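Local coordinates for protein Non-ribosomal peptide synthetase (Methanobrevibacter ruminantium, PDB 6VTJ) that probably carries a thioester-bound peptide on a phosphopantetheine arm and releases it by NAD(P)H-dependent reduction, as in thiolation-reductase didomains of non-ribosomal peptide synthetases, at residues E112-F118 against T379-V385; R280-Y284 against F297-R301; F386-N391 against V453-V459. One frame throughout, in Å; residues are numbered along the deposited sequence.

The three contacts lie 14 to 16 Å apart, centre to centre. Contacts 1 and 3 share edge strand 385-388 of the reductase's Rossmann-type sheet, with contact 2 beside them on helix 291-308. Contact 1 (112-118 with 379-385) brings the start of helix 115-120 against the loop leading into the strand; contact 2 (280-284 with 297-301) falls within the interval that contact 1 spans. Contact 3 (386-391 with 453-459) follows both along the chain, setting the strand against the start of helix 456-464. Probable hydrogen bonds run from Arg-280 NH1 to Asn-113 O (3.0 Å) and Gln-457 OE1 (2.7 Å), and from Gln-457 NE2 to Asn-113 O (2.8 Å), joining all three.

Contact 1: residues E112-F118 against T379-V385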
loop_
_atom_site.group_PDB
_atom_site.type_symbol
_atom_site.label_atom_id
_atom_site.label_comp_id
_atom_site.label_asym_id
_atom_site.label_seq_id
_atom_site.Cartn_x
_atom_site.Cartn_y
_atom_site.Cartn_z
ATOM N N GLU A 112 -18.281 -16.312 10.268
ATOM C CA GLU A 112 -19.437 -15.495 10.589
ATOM C C GLU A 112 -19.591 -14.289 9.666
ATOM O O GLU A 112 -20.613 -13.604 9.755
ATOM C CB GLU A 112 -19.357 -15.020 12.047
ATOM C CG GLU A 112 -19.028 -16.124 13.049
ATOM C CD GLU A 112 -18.983 -15.619 14.487
ATOM O OE1 GLU A 112 -19.150 -14.399 14.701
ATOM O OE2 GLU A 112 -18.782 -16.441 15.410
ATOM N N ASN A 113 -18.623 -14.028 8.776
ATOM C CA ASN A 113 -18.595 -12.797 7.973
ATOM C C ASN A 113 -19.353 -13.017 6.657
ATOM O O ASN A 113 -18.779 -13.163 5.578
ATOM C CB ASN A 113 -17.155 -12.346 7.725
ATOM C CG ASN A 113 -17.086 -10.988 7.038
ATOM O OD1 ASN A 113 -17.943 -10.139 7.268
ATOM N ND2 ASN A 113 -16.084 -10.785 6.171
ATOM N N THR A 114 -20.676 -13.019 6.752
ATOM C CA THR A 114 -21.527 -13.356 5.622
ATOM C C THR A 114 -22.486 -12.216 5.308
ATOM O O THR A 114 -22.715 -11.318 6.127
ATOM C CB THR A 114 -22.340 -14.613 5.916
ATOM O OG1 THR A 114 -23.138 -14.363 7.078
ATOM C CG2 THR A 114 -21.403 -15.813 6.175
ATOM N N TRP A 115 -23.079 -12.281 4.114
ATOM C CA TRP A 115 -24.185 -11.379 3.823
ATOM C C TRP A 115 -25.297 -11.534 4.857
ATOM O O TRP A 115 -25.916 -10.546 5.266
ATOM C CB TRP A 115 -24.732 -11.629 2.413
ATOM C CG TRP A 115 -26.032 -10.936 2.211
ATOM C CD1 TRP A 115 -27.286 -11.492 2.286
ATOM C CD2 TRP A 115 -26.228 -9.538 1.936
ATOM N NE1 TRP A 115 -28.245 -10.524 2.057
ATOM C CE2 TRP A 115 -27.622 -9.318 1.846
ATOM C CE3 TRP A 115 -25.360 -8.454 1.751
ATOM C CZ2 TRP A 115 -28.165 -8.056 1.582
ATOM C CZ3 TRP A 115 -25.904 -7.192 1.492
ATOM C CH2 TRP A 115 -27.292 -7.007 1.413
ATOM N N GLU A 116 -25.573 -12.772 5.280
ATOM C CA GLU A 116 -26.674 -13.000 6.211
ATOM C C GLU A 116 -26.453 -12.239 7.509
ATOM O O GLU A 116 -27.360 -11.555 8.008
ATOM C CB GLU A 116 -26.831 -14.496 6.480
ATOM C CG GLU A 116 -27.968 -14.823 7.451
ATOM C CD GLU A 116 -28.396 -16.281 7.385
ATOM O OE1 GLU A 116 -28.246 -16.976 8.404
ATOM O OE2 GLU A 116 -28.886 -16.725 6.320
ATOM N N ASN A 117 -25.239 -12.316 8.057
ATOM C CA ASN A 117 -25.008 -11.687 9.355
ATOM C C ASN A 117 -24.924 -10.172 9.246
ATOM O O ASN A 117 -25.296 -9.466 10.190
ATOM C CB ASN A 117 -23.762 -12.291 10.001
ATOM C CG ASN A 117 -24.050 -13.670 10.567
ATOM O OD1 ASN A 117 -25.196 -13.954 10.930
ATOM N ND2 ASN A 117 -23.047 -14.531 10.620
ATOM N N PHE A 118 -24.488 -9.640 8.099
ATOM C CA PHE A 118 -24.597 -8.201 7.904
ATOM C C PHE A 118 -26.058 -7.774 7.860
ATOM O O PHE A 118 -26.474 -6.827 8.543
ATOM C CB PHE A 118 -23.909 -7.762 6.615
ATOM C CG PHE A 118 -24.420 -6.433 6.126
ATOM C CD1 PHE A 118 -24.078 -5.272 6.798
ATOM C CD2 PHE A 118 -25.303 -6.352 5.070
ATOM C CE1 PHE A 118 -24.567 -4.041 6.386
ATOM C CE2 PHE A 118 -25.803 -5.124 4.658
ATOM C CZ PHE A 118 -25.431 -3.973 5.312
ATOM N N THR A 379 -20.947 -1.321 10.273
ATOM C CA THR A 379 -21.576 -2.624 10.054
ATOM C C THR A 379 -21.641 -3.430 11.365
ATOM O O THR A 379 -20.939 -3.115 12.328
ATOM C CB THR A 379 -20.811 -3.396 8.976
ATOM O OG1 THR A 379 -19.435 -3.533 9.344
ATOM C CG2 THR A 379 -20.918 -2.679 7.594
ATOM N N PRO A 380 -22.487 -4.466 11.428
ATOM C CA PRO A 380 -22.636 -5.238 12.679
ATOM C C PRO A 380 -21.355 -5.943 13.116
ATOM O O PRO A 380 -20.435 -6.177 12.325
ATOM C CB PRO A 380 -23.728 -6.260 12.335
ATOM C CG PRO A 380 -24.482 -5.648 11.147
ATOM C CD PRO A 380 -23.396 -4.957 10.367
ATOM N N GLU A 381 -21.334 -6.348 14.395
ATOM C CA GLU A 381 -20.124 -6.926 15.004
ATOM C C GLU A 381 -19.549 -8.112 14.215
ATOM O O GLU A 381 -18.324 -8.258 14.102
ATOM C CB GLU A 381 -20.424 -7.352 16.449
ATOM C CG GLU A 381 -19.224 -7.302 17.403
ATOM C CD GLU A 381 -18.229 -8.429 17.176
ATOM N N LYS A 382 -20.405 -8.996 13.691
ATOM C CA LYS A 382 -19.881 -10.155 12.957
ATOM C C LYS A 382 -19.356 -9.808 11.566
ATOM O O LYS A 382 -18.708 -10.656 10.933
ATOM C CB LYS A 382 -20.962 -11.240 12.834
ATOM C CG LYS A 382 -21.425 -11.810 14.170
ATOM C CD LYS A 382 -22.491 -12.882 13.985
ATOM C CE LYS A 382 -22.671 -13.682 15.277
ATOM N NZ LYS A 382 -23.467 -14.925 15.057
ATOM N N SER A 383 -19.628 -8.613 11.051
ATOM C CA SER A 383 -19.103 -8.211 9.742
ATOM C C SER A 383 -17.715 -7.641 9.967
ATOM O O SER A 383 -17.553 -6.456 10.263
ATOM C CB SER A 383 -20.024 -7.201 9.074
ATOM O OG SER A 383 -21.338 -7.725 8.964
ATOM N N ARG A 384 -16.696 -8.487 9.809
ATOM C CA ARG A 384 -15.354 -8.133 10.254
ATOM C C ARG A 384 -14.377 -7.749 9.149
ATOM O O ARG A 384 -13.440 -6.994 9.421
ATOM C CB ARG A 384 -14.762 -9.285 11.067
ATOM C CG ARG A 384 -15.295 -9.321 12.506
ATOM C CD ARG A 384 -14.666 -10.466 13.346
ATOM N NE ARG A 384 -15.326 -10.545 14.645
ATOM C CZ ARG A 384 -16.336 -11.373 14.948
ATOM N NH1 ARG A 384 -16.810 -12.233 14.052
ATOM N NH2 ARG A 384 -16.874 -11.340 16.161
ATOM N N VAL A 385 -14.552 -8.218 7.917
ATOM C CA VAL A 385 -13.526 -8.059 6.893
ATOM C C VAL A 385 -14.184 -7.607 5.601
ATOM O O VAL A 385 -15.198 -8.171 5.179
ATOM C CB VAL A 385 -12.733 -9.358 6.661
ATOM C CG1 VAL A 385 -11.792 -9.187 5.479
ATOM C CG2 VAL A 385 -11.939 -9.752 7.912
HETATM O O HOH W 1 -18.825 -13.397 16.991
HETATM O O HOH W 2 -21.033 -9.731 7.509
HETATM O O HOH W 3 -18.139 -8.454 4.561
#
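An inverse gamma turn centred on Asn-113 meets a type I beta turn here, where the chain approaches strand 385-388 at the edge of the Rossmann-type sheet. The N-cap of helix 115-120 follows the gamma turn: Thr-114 OG1 accepts from Asn-117 N at 3.1 Å. The opposing turn runs from Pro-380 to Ser-383, closed by Ser-383 N to Pro-380 O at 2.9 Å. Nearest in backbone are Asn-113 and Ser-383, their CA atoms 4.9 Å apart. The Asn-113 side chain bonds the backbone of 384-385: ND2 donates to Val-385 O at 2.9 Å, while OD1 accepts a weak bond from Arg-384 N at 3.3 Å. The same ND2 also bonds Glu-279 O. On helix 115-120, the buried Phe-118 ring packs obliquely on Pro-380, CD1 to CD 3.6 Å, while Ser-383 OG lies at the ring edge, 3.5 Å from Phe-118 CB. A water bound to Asn-113 OD1 and Thr-114 O accepts from that hydroxyl. The aliphatic chain of Lys-382 packs on Glu-112 and Asn-117, CG 3.5 Å from Glu-112 OE1 and CD 3.8 Å from Asn-117 ND2. Before Asn-113, Glu-112 forms a salt bridge with Arg-384, OE1 to NH1 3.3 Å, and its almost straight hydrogen bond is doubled by a water 2.5 Å from Glu-112 OE1 and 3.0 Å from Arg-384 NH2.

Contact 2: residues R280-Y284 against F297-R301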
loop_
_atom_site.group_PDB
_atom_site.type_symbol
_atom_site.label_atom_id
_atom_site.label_comp_id
_atom_site.label_asym_id
_atom_site.label_seq_id
_atom_site.Cartn_x
_atom_site.Cartn_y
_atom_site.Cartn_z
ATOM N N ARG A 280 -13.774 -13.905 3.701
ATOM C CA ARG A 280 -13.673 -14.909 4.751
ATOM C C ARG A 280 -12.329 -15.636 4.726
ATOM O O ARG A 280 -12.183 -16.685 5.359
ATOM C CB ARG A 280 -14.840 -15.893 4.636
ATOM C CG ARG A 280 -16.183 -15.234 5.018
ATOM C CD ARG A 280 -17.367 -16.207 4.886
ATOM N NE ARG A 280 -17.593 -16.564 3.491
ATOM C CZ ARG A 280 -18.336 -15.842 2.653
ATOM N NH1 ARG A 280 -18.941 -14.734 3.079
ATOM N NH2 ARG A 280 -18.474 -16.227 1.390
ATOM N N THR A 281 -11.337 -15.080 4.036
ATOM C CA THR A 281 -10.035 -15.704 3.867
ATOM C C THR A 281 -8.956 -14.893 4.577
ATOM O O THR A 281 -8.859 -13.674 4.392
ATOM C CB THR A 281 -9.690 -15.826 2.376
ATOM O OG1 THR A 281 -10.776 -16.442 1.665
ATOM C CG2 THR A 281 -8.431 -16.650 2.194
ATOM N N LEU A 282 -8.124 -15.570 5.372
ATOM C CA LEU A 282 -6.900 -14.938 5.846
ATOM C C LEU A 282 -5.696 -15.716 5.341
ATOM O O LEU A 282 -5.051 -15.294 4.381
ATOM C CB LEU A 282 -6.868 -14.829 7.374
ATOM C CG LEU A 282 -5.593 -14.282 8.036
ATOM C CD1 LEU A 282 -5.243 -12.917 7.563
ATOM C CD2 LEU A 282 -5.787 -14.249 9.523
ATOM N N TYR A 283 -5.394 -16.856 5.957
ATOM C CA TYR A 283 -4.170 -17.593 5.684
ATOM C C TYR A 283 -4.454 -18.884 4.933
ATOM O O TYR A 283 -5.263 -19.702 5.381
ATOM C CB TYR A 283 -3.443 -17.919 6.982
ATOM C CG TYR A 283 -2.113 -18.579 6.741
ATOM C CD1 TYR A 283 -1.132 -17.923 6.028
ATOM C CD2 TYR A 283 -1.845 -19.865 7.210
ATOM C CE1 TYR A 283 0.099 -18.498 5.799
ATOM C CE2 TYR A 283 -0.595 -20.465 6.988
ATOM C CZ TYR A 283 0.371 -19.768 6.279
ATOM O OH TYR A 283 1.618 -20.311 6.019
ATOM N N TYR A 284 -3.744 -19.088 3.822
ATOM C CA TYR A 284 -3.786 -20.354 3.096
ATOM C C TYR A 284 -2.414 -20.684 2.489
ATOM O O TYR A 284 -2.340 -21.260 1.398
ATOM C CB TYR A 284 -4.884 -20.318 2.015
ATOM C CG TYR A 284 -4.741 -19.167 1.040
ATOM C CD1 TYR A 284 -5.116 -17.870 1.398
ATOM C CD2 TYR A 284 -4.213 -19.369 -0.233
ATOM C CE1 TYR A 284 -4.968 -16.809 0.507
ATOM C CE2 TYR A 284 -4.076 -18.332 -1.119
ATOM C CZ TYR A 284 -4.450 -17.052 -0.749
ATOM O OH TYR A 284 -4.291 -16.011 -1.640
ATOM N N PHE A 297 -0.218 -8.532 6.617
ATOM C CA PHE A 297 -0.809 -9.803 7.008
ATOM C C PHE A 297 -0.675 -10.035 8.509
ATOM O O PHE A 297 -1.628 -10.484 9.167
ATOM C CB PHE A 297 -0.154 -10.947 6.228
ATOM C CG PHE A 297 -0.494 -12.314 6.763
ATOM C CD1 PHE A 297 0.294 -12.911 7.757
ATOM C CD2 PHE A 297 -1.601 -13.001 6.284
ATOM C CE1 PHE A 297 -0.027 -14.163 8.270
ATOM C CE2 PHE A 297 -1.923 -14.263 6.785
ATOM C CZ PHE A 297 -1.127 -14.847 7.785
ATOM N N LEU A 298 0.513 -9.764 9.062
ATOM C CA LEU A 298 0.722 -9.955 10.499
ATOM C C LEU A 298 -0.166 -9.014 11.300
ATOM O O LEU A 298 -0.695 -9.381 12.359
ATOM C CB LEU A 298 2.202 -9.739 10.847
ATOM C CG LEU A 298 3.193 -10.778 10.287
ATOM C CD1 LEU A 298 4.650 -10.385 10.567
ATOM C CD2 LEU A 298 2.889 -12.175 10.848
ATOM N N ALA A 299 -0.367 -7.798 10.796
ATOM C CA ALA A 299 -1.297 -6.891 11.452
ATOM C C ALA A 299 -2.729 -7.436 11.436
ATOM O O ALA A 299 -3.430 -7.389 12.456
ATOM C CB ALA A 299 -1.213 -5.528 10.785
ATOM N N GLU A 300 -3.175 -7.963 10.291
ATOM C CA GLU A 300 -4.515 -8.539 10.205
ATOM C C GLU A 300 -4.679 -9.657 11.216
ATOM O O GLU A 300 -5.709 -9.757 11.891
ATOM C CB GLU A 300 -4.789 -9.063 8.789
ATOM C CG GLU A 300 -5.189 -7.981 7.766
ATOM C CD GLU A 300 -5.834 -8.537 6.496
ATOM O OE1 GLU A 300 -6.321 -9.685 6.516
ATOM O OE2 GLU A 300 -5.880 -7.811 5.476
ATOM N N ARG A 301 -3.680 -10.534 11.305
ATOM C CA ARG A 301 -3.757 -11.643 12.255
ATOM C C ARG A 301 -3.816 -11.145 13.695
ATOM O O ARG A 301 -4.549 -11.704 14.515
ATOM C CB ARG A 301 -2.569 -12.578 12.070
ATOM C CG ARG A 301 -2.683 -13.881 12.842
ATOM C CD ARG A 301 -1.498 -14.779 12.518
ATOM N NE ARG A 301 -0.291 -14.329 13.194
ATOM C CZ ARG A 301 0.882 -14.952 13.135
ATOM N NH1 ARG A 301 1.028 -16.056 12.408
ATOM N NH2 ARG A 301 1.916 -14.458 13.804
#
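Helix 291-308 presents Phe-297, Glu-300 and Arg-301 to the loop that follows strand 252-258. Phe-297 comes first and meets two loop residues: its CE2 lies 3.7 Å from Leu-282 CD1 and its CZ 3.5 Å from Tyr-283 CD1. The two aromatic rings are oblique, with centroids 5.7 Å apart and planes at 55°. One turn on, Glu-300 points its CA-to-CB bond toward the loop, and OE1 comes within 3.6 Å of Leu-282 CD1; its carboxylate is held by a salt bridge to Arg-317 and a hydrogen bond to Ser-257. Arg-301, whose N bonds back to Phe-297 O at 3.0 Å, offers the start of its side chain, CB lying 4.4 Å from Leu-282 CD2, while its guanidinium bonds Tyr-103 OH. Ile-106 and Leu-110 of helix 104-111 also touch Leu-282. Loop and helix thus meet directly through mostly apolar van der Waals contact, and Arg-317 supplies a polar link between them, its NH2 bonding both Glu-300 OE1 and Thr-281 O.

Contact 3: residues F386-N391 against V453-V459; sequences FHCMNN and VEIEQTV
Residues 386-391 continue from strand 385-388: phi/psi are -134/153 at Phe-386, -111/87 at His-387, -98/86 at Cys-388, -151/152 at Met-389, -58/113 at Asn-390 and -79/-9 at Asn-391. Against them, extended Val-453 and Glu-454 lead to Ile-455 (-128/4), the N-cap residue of helix 456-464. CA atoms pair as Phe-386 with Thr-458 (5.6 Å), His-387 with Ile-455 (5.4 Å) and Asn-391 with Val-459 (7.2 Å). Two hydrogen bonds centre on His-387. Its N donates to Thr-458 OG1 at 2.8 Å and 176°; that hydroxyl, on an m rotamer, also bonds Glu-279 OE2. The imidazole (chi1 m, chi2 176°) donates from ND1 to Glu-454 O at 2.7 Å, while NE2 bonds Arg-317 NH1, so both ring nitrogens are engaged. Gln-457 OE1 accepts from Arg-280 NH1 and its NE2 donates to Asn-113 O; Asn-390 ND2 donates to Pro-470 O and its N bonds Ser-364 OG. Val-459 N donates to Ile-455 O at 3.0 Å. Ile-455 (chi1 p, chi2 t) sets CG2 3.6 Å from His-387 CB and CD1 4.1 Å from Met-389 CG and 3.6 Å from Asn-391 CB; Val-459 CG2 also lies 3.6 Å from Asn-391 CB. Phe-386 and Cys-388 share backbone hydrogen bonds with strand 313-322. The N-terminus of helix 456-464 thus packs on an edge strand parallel to strand 313-322, in the Rossmann-type sheet of the short-chain dehydrogenase/reductase fold.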
loop_
_atom_site.group_PDB
_atom_site.type_symbol
_atom_site.label_atom_id
_atom_site.label_comp_id
_atom_site.label_asym_id
_atom_site.label_seq_id
_atom_site.Cartn_x
_atom_site.Cartn_y
_atom_site.Cartn_z
ATOM N N PHE A 386 -13.619 -6.593 4.973
ATOM C CA PHE A 386 -14.216 -6.056 3.762
ATOM C C PHE A 386 -13.154 -5.840 2.693
ATOM O O PHE A 386 -11.969 -5.660 2.999
ATOM C CB PHE A 386 -14.938 -4.756 4.047
ATOM C CG PHE A 386 -15.964 -4.872 5.126
ATOM C CD1 PHE A 386 -17.256 -5.280 4.830
ATOM C CD2 PHE A 386 -15.637 -4.577 6.434
ATOM C CE1 PHE A 386 -18.197 -5.386 5.829
ATOM C CE2 PHE A 386 -16.581 -4.696 7.445
ATOM C CZ PHE A 386 -17.856 -5.095 7.139
ATOM N N HIS A 387 -13.600 -5.898 1.436
ATOM C CA HIS A 387 -12.796 -5.634 0.246
ATOM C C HIS A 387 -13.292 -4.326 -0.367
ATOM O O HIS A 387 -14.151 -4.311 -1.255
ATOM C CB HIS A 387 -12.883 -6.802 -0.714
ATOM C CG HIS A 387 -12.190 -8.028 -0.203
ATOM N ND1 HIS A 387 -12.198 -9.232 -0.873
ATOM C CD2 HIS A 387 -11.455 -8.225 0.917
ATOM C CE1 HIS A 387 -11.500 -10.118 -0.186
ATOM N NE2 HIS A 387 -11.041 -9.533 0.905
ATOM N N CYS A 388 -12.737 -3.218 0.116
ATOM C CA CYS A 388 -13.276 -1.896 -0.169
ATOM C C CYS A 388 -12.475 -1.290 -1.322
ATOM O O CYS A 388 -11.519 -0.545 -1.112
ATOM C CB CYS A 388 -13.227 -1.041 1.090
ATOM S SG CYS A 388 -13.984 0.587 0.928
ATOM N N MET A 389 -12.885 -1.608 -2.547
ATOM C CA MET A 389 -12.223 -1.136 -3.748
ATOM C C MET A 389 -13.238 -1.034 -4.875
ATOM O O MET A 389 -14.238 -1.763 -4.905
ATOM C CB MET A 389 -11.062 -2.055 -4.160
ATOM C CG MET A 389 -11.401 -3.541 -4.214
ATOM S SD MET A 389 -9.896 -4.564 -4.130
ATOM C CE MET A 389 -9.236 -4.358 -5.788
ATOM N N ASN A 390 -12.957 -0.123 -5.808
ATOM C CA ASN A 390 -13.822 0.140 -6.950
ATOM C C ASN A 390 -14.049 -1.114 -7.787
ATOM O O ASN A 390 -13.113 -1.633 -8.402
ATOM C CB ASN A 390 -13.222 1.252 -7.801
ATOM C CG ASN A 390 -14.241 1.884 -8.711
ATOM O OD1 ASN A 390 -15.088 1.198 -9.250
ATOM N ND2 ASN A 390 -14.175 3.201 -8.873
ATOM N N ASN A 391 -15.278 -1.622 -7.808
ATOM C CA ASN A 391 -15.547 -2.880 -8.485
ATOM C C ASN A 391 -15.665 -2.730 -10.000
ATOM O O ASN A 391 -15.695 -3.744 -10.704
ATOM C CB ASN A 391 -16.811 -3.543 -7.910
ATOM C CG ASN A 391 -18.054 -2.695 -8.084
ATOM O OD1 ASN A 391 -18.131 -1.574 -7.593
ATOM N ND2 ASN A 391 -19.055 -3.253 -8.741
ATOM N N VAL A 453 -9.831 -13.036 -7.007
ATOM C CA VAL A 453 -10.183 -12.382 -5.756
ATOM C C VAL A 453 -11.620 -11.888 -5.842
ATOM O O VAL A 453 -11.983 -11.167 -6.779
ATOM C CB VAL A 453 -9.224 -11.222 -5.473
ATOM C CG1 VAL A 453 -9.766 -10.372 -4.342
ATOM C CG2 VAL A 453 -7.860 -11.758 -5.139
ATOM N N GLU A 454 -12.446 -12.277 -4.875
ATOM C CA GLU A 454 -13.824 -11.812 -4.866
ATOM C C GLU A 454 -14.036 -10.655 -3.904
ATOM O O GLU A 454 -13.526 -10.656 -2.775
ATOM C CB GLU A 454 -14.791 -12.942 -4.545
ATOM C CG GLU A 454 -14.447 -14.217 -5.278
ATOM C CD GLU A 454 -15.392 -15.341 -4.942
ATOM O OE1 GLU A 454 -14.973 -16.331 -4.282
ATOM O OE2 GLU A 454 -16.576 -15.214 -5.331
ATOM N N ILE A 455 -14.809 -9.674 -4.378
ATOM C CA ILE A 455 -15.173 -8.487 -3.613
ATOM C C ILE A 455 -16.674 -8.257 -3.605
ATOM O O ILE A 455 -17.147 -7.267 -3.031
ATOM C CB ILE A 455 -14.445 -7.235 -4.159
ATOM C CG1 ILE A 455 -14.996 -6.856 -5.538
ATOM C CG2 ILE A 455 -12.935 -7.437 -4.273
ATOM C CD1 ILE A 455 -14.523 -5.490 -5.969
ATOM N N GLU A 456 -17.452 -9.165 -4.203
ATOM C CA GLU A 456 -18.875 -8.928 -4.407
ATOM C C GLU A 456 -19.610 -8.757 -3.086
ATOM O O GLU A 456 -20.498 -7.899 -2.972
ATOM C CB GLU A 456 -19.488 -10.070 -5.229
ATOM N N GLN A 457 -19.256 -9.547 -2.063
ATOM C CA GLN A 457 -19.941 -9.366 -0.791
ATOM C C GLN A 457 -19.812 -7.918 -0.336
ATOM O O GLN A 457 -20.799 -7.281 0.054
ATOM C CB GLN A 457 -19.400 -10.333 0.274
ATOM C CG GLN A 457 -20.105 -10.218 1.635
ATOM C CD GLN A 457 -19.788 -11.376 2.582
ATOM O OE1 GLN A 457 -20.221 -12.499 2.364
ATOM N NE2 GLN A 457 -19.026 -11.098 3.636
ATOM N N THR A 458 -18.598 -7.367 -0.399
ATOM C CA THR A 458 -18.438 -5.994 0.069
ATOM C C THR A 458 -19.221 -5.036 -0.824
ATOM O O THR A 458 -19.887 -4.119 -0.331
ATOM C CB THR A 458 -16.955 -5.616 0.129
ATOM O OG1 THR A 458 -16.278 -6.458 1.078
ATOM C CG2 THR A 458 -16.790 -4.151 0.567
ATOM N N VAL A 459 -19.179 -5.252 -2.137
ATOM C CA VAL A 459 -19.993 -4.434 -3.028
ATOM C C VAL A 459 -21.429 -4.437 -2.536
ATOM O O VAL A 459 -22.032 -3.376 -2.317
ATOM C CB VAL A 459 -19.875 -4.945 -4.477
ATOM C CG1 VAL A 459 -20.798 -4.159 -5.437
ATOM C CG2 VAL A 459 -18.455 -4.803 -4.923
#